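Local coordinates for natural cytotoxicity triggering receptor 2 (Homo sapiens, PDB 1HKF), which serves as an activating receptor on natural killer cells and may make activated cells more efficient at lysing tumour cells, at residues C32-T37 against C101-P106. Sequence-based numbering, arbitrary orientation.
Sequences CQYPPT and CRIYRP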
loop_
_atom_site.group_PDB
_atom_site.type_symbol
_atom_site.label_atom_id
_atom_site.label_comp_id
_atom_site.label_asym_id
_atom_site.label_seq_id
_atom_site.Cartn_x
_atom_site.Cartn_y
_atom_site.Cartn_z
ATOM N N CYS A 32 -7.893 6.929 -4.979
ATOM C CA CYS A 32 -9.074 7.199 -5.814
ATOM C C CYS A 32 -9.002 8.656 -6.218
ATOM O O CYS A 32 -9.022 9.559 -5.358
ATOM C CB CYS A 32 -10.371 6.871 -5.058
ATOM S SG CYS A 32 -10.715 5.038 -4.983
ATOM N N GLN A 33 -8.852 8.912 -7.508
ATOM C CA GLN A 33 -8.770 10.292 -7.940
ATOM C C GLN A 33 -10.144 10.858 -8.314
ATOM O O GLN A 33 -11.111 10.115 -8.439
ATOM C CB GLN A 33 -7.794 10.432 -9.075
ATOM C CG GLN A 33 -8.192 9.742 -10.301
ATOM C CD GLN A 33 -7.173 10.009 -11.412
ATOM O OE1 GLN A 33 -6.085 10.548 -11.151
ATOM N NE2 GLN A 33 -7.515 9.636 -12.653
ATOM N N TYR A 34 -10.242 12.179 -8.479
ATOM C CA TYR A 34 -11.550 12.816 -8.778
ATOM C C TYR A 34 -11.343 14.212 -9.320
ATOM O O TYR A 34 -10.309 14.827 -9.044
ATOM C CB TYR A 34 -12.432 12.859 -7.516
ATOM C CG TYR A 34 -11.773 13.530 -6.329
ATOM C CD1 TYR A 34 -11.709 14.916 -6.239
ATOM C CD2 TYR A 34 -11.158 12.762 -5.302
ATOM C CE1 TYR A 34 -11.057 15.543 -5.186
ATOM C CE2 TYR A 34 -10.508 13.372 -4.239
ATOM C CZ TYR A 34 -10.462 14.767 -4.182
ATOM O OH TYR A 34 -9.910 15.394 -3.095
ATOM N N PRO A 35 -12.295 14.713 -10.160
ATOM C CA PRO A 35 -12.175 16.059 -10.736
ATOM C C PRO A 35 -12.555 17.171 -9.727
ATOM O O PRO A 35 -13.272 16.927 -8.754
ATOM C CB PRO A 35 -13.093 15.992 -11.969
ATOM C CG PRO A 35 -14.232 15.163 -11.461
ATOM C CD PRO A 35 -13.538 14.063 -10.608
ATOM N N PRO A 36 -12.088 18.401 -9.960
ATOM C CA PRO A 36 -12.334 19.577 -9.103
ATOM C C PRO A 36 -13.776 20.054 -8.937
ATOM O O PRO A 36 -14.542 20.072 -9.914
ATOM C CB PRO A 36 -11.503 20.667 -9.756
ATOM C CG PRO A 36 -10.595 19.967 -10.691
ATOM C CD PRO A 36 -11.384 18.805 -11.182
ATOM N N THR A 37 -14.166 20.412 -7.713
ATOM C CA THR A 37 -15.506 20.986 -7.496
ATOM C C THR A 37 -15.409 22.363 -6.828
ATOM O O THR A 37 -16.213 22.713 -5.974
ATOM C CB THR A 37 -16.389 20.124 -6.617
ATOM O OG1 THR A 37 -15.745 19.886 -5.360
ATOM C CG2 THR A 37 -16.696 18.858 -7.309
ATOM N N CYS A 101 -14.577 2.876 -2.922
ATOM C CA CYS A 101 -14.175 4.147 -2.388
ATOM C C CYS A 101 -15.314 5.041 -3.020
ATOM O O CYS A 101 -15.644 4.902 -4.201
ATOM C CB CYS A 101 -12.776 4.540 -2.849
ATOM S SG CYS A 101 -12.703 4.825 -4.605
ATOM N N ARG A 102 -15.987 5.842 -2.189
ATOM C CA ARG A 102 -17.073 6.698 -2.652
ATOM C C ARG A 102 -16.837 8.176 -2.344
ATOM O O ARG A 102 -16.143 8.519 -1.398
ATOM C CB ARG A 102 -18.381 6.239 -2.047
ATOM C CG ARG A 102 -18.894 4.984 -2.673
ATOM C CD ARG A 102 -20.112 4.450 -1.953
ATOM N NE ARG A 102 -20.680 3.357 -2.726
ATOM C CZ ARG A 102 -21.663 2.576 -2.301
ATOM N NH1 ARG A 102 -22.193 2.762 -1.097
ATOM N NH2 ARG A 102 -22.119 1.609 -3.092
ATOM N N ILE A 103 -17.394 9.040 -3.177
ATOM C CA ILE A 103 -17.259 10.497 -3.068
ATOM C C ILE A 103 -18.711 11.014 -3.086
ATOM O O ILE A 103 -19.458 10.728 -4.026
ATOM C CB ILE A 103 -16.484 11.032 -4.271
ATOM C CG1 ILE A 103 -15.172 10.276 -4.393
ATOM C CG2 ILE A 103 -16.272 12.495 -4.140
ATOM C CD1 ILE A 103 -14.279 10.744 -5.518
ATOM N N TYR A 104 -19.076 11.728 -2.021
ATOM C CA TYR A 104 -20.433 12.234 -1.730
ATOM C C TYR A 104 -20.603 13.747 -1.935
ATOM O O TYR A 104 -19.767 14.553 -1.497
ATOM C CB TYR A 104 -20.795 11.903 -0.284
ATOM C CG TYR A 104 -20.647 10.447 0.053
ATOM C CD1 TYR A 104 -21.686 9.553 -0.209
ATOM C CD2 TYR A 104 -19.455 9.947 0.616
ATOM C CE1 TYR A 104 -21.551 8.196 0.073
ATOM C CE2 TYR A 104 -19.298 8.585 0.899
ATOM C CZ TYR A 104 -20.351 7.716 0.621
ATOM O OH TYR A 104 -20.205 6.373 0.869
ATOM N N ARG A 105 -21.692 14.131 -2.589
ATOM C CA ARG A 105 -22.003 15.544 -2.877
ATOM C C ARG A 105 -22.546 16.280 -1.624
ATOM O O ARG A 105 -23.251 15.679 -0.800
ATOM C CB ARG A 105 -22.981 15.643 -4.093
ATOM C CG ARG A 105 -22.439 15.110 -5.433
ATOM C CD ARG A 105 -23.244 15.635 -6.622
ATOM N NE ARG A 105 -22.951 14.942 -7.886
ATOM C CZ ARG A 105 -23.479 13.771 -8.243
ATOM N NH1 ARG A 105 -24.342 13.159 -7.438
ATOM N NH2 ARG A 105 -23.148 13.218 -9.394
ATOM N N PRO A 106 -22.204 17.566 -1.512
ATOM C CA PRO A 106 -22.664 18.324 -0.324
ATOM C C PRO A 106 -24.141 18.364 -0.203
ATOM O O PRO A 106 -24.784 17.935 0.757
ATOM C CB PRO A 106 -22.026 19.700 -0.525
ATOM C CG PRO A 106 -20.793 19.428 -1.319
ATOM C CD PRO A 106 -21.164 18.363 -2.312
#
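Opposite turns about chi1 bring the sulfurs of Cys32 and Cys101 together: in Cys32 SG stands anti to the carbonyl carbon (chi1 -77°), whereas in Cys101 it is tucked between the backbone N and the carbonyl carbon (chi1 66°). The two SG atoms are bonded at 2.0 Å, with a torsion of -98° about the S-S bond. That bridge joins backbones whose CA atoms, Cys32 to Cys101, lie 6.9 Å apart, and it is buried: Phe84 packs against both cysteines, and Cys101 also touches Trp46. This is the canonical disulfide of an immunoglobulin V-set domain, pinning strand 28-33 of one sheet to strand 97-104 of the other across the core of the beta sandwich. Two residues further along each segment the backbones have moved apart, the CA atoms of Tyr34 and Ile103 being 8.4 Å apart, and Ile103 spans much of the gap with its extended CG1-CD1 branch. Toward Tyr34 only its terminal methyl makes contact: CD1 comes within 3.4 Å of Tyr34 CB and 3.7 Å of Tyr34 CD2, meeting the base of the ring obliquely. Beyond this contact Tyr34 OH is hydrogen-bonded to Asp77 OD1, and the same ring makes a cation-pi contact with Lys44. Within their own sheets the bridged cysteines are backbone hydrogen-bonded to neighbouring strands, Cys32 with Phe84 and Cys101 with Val115.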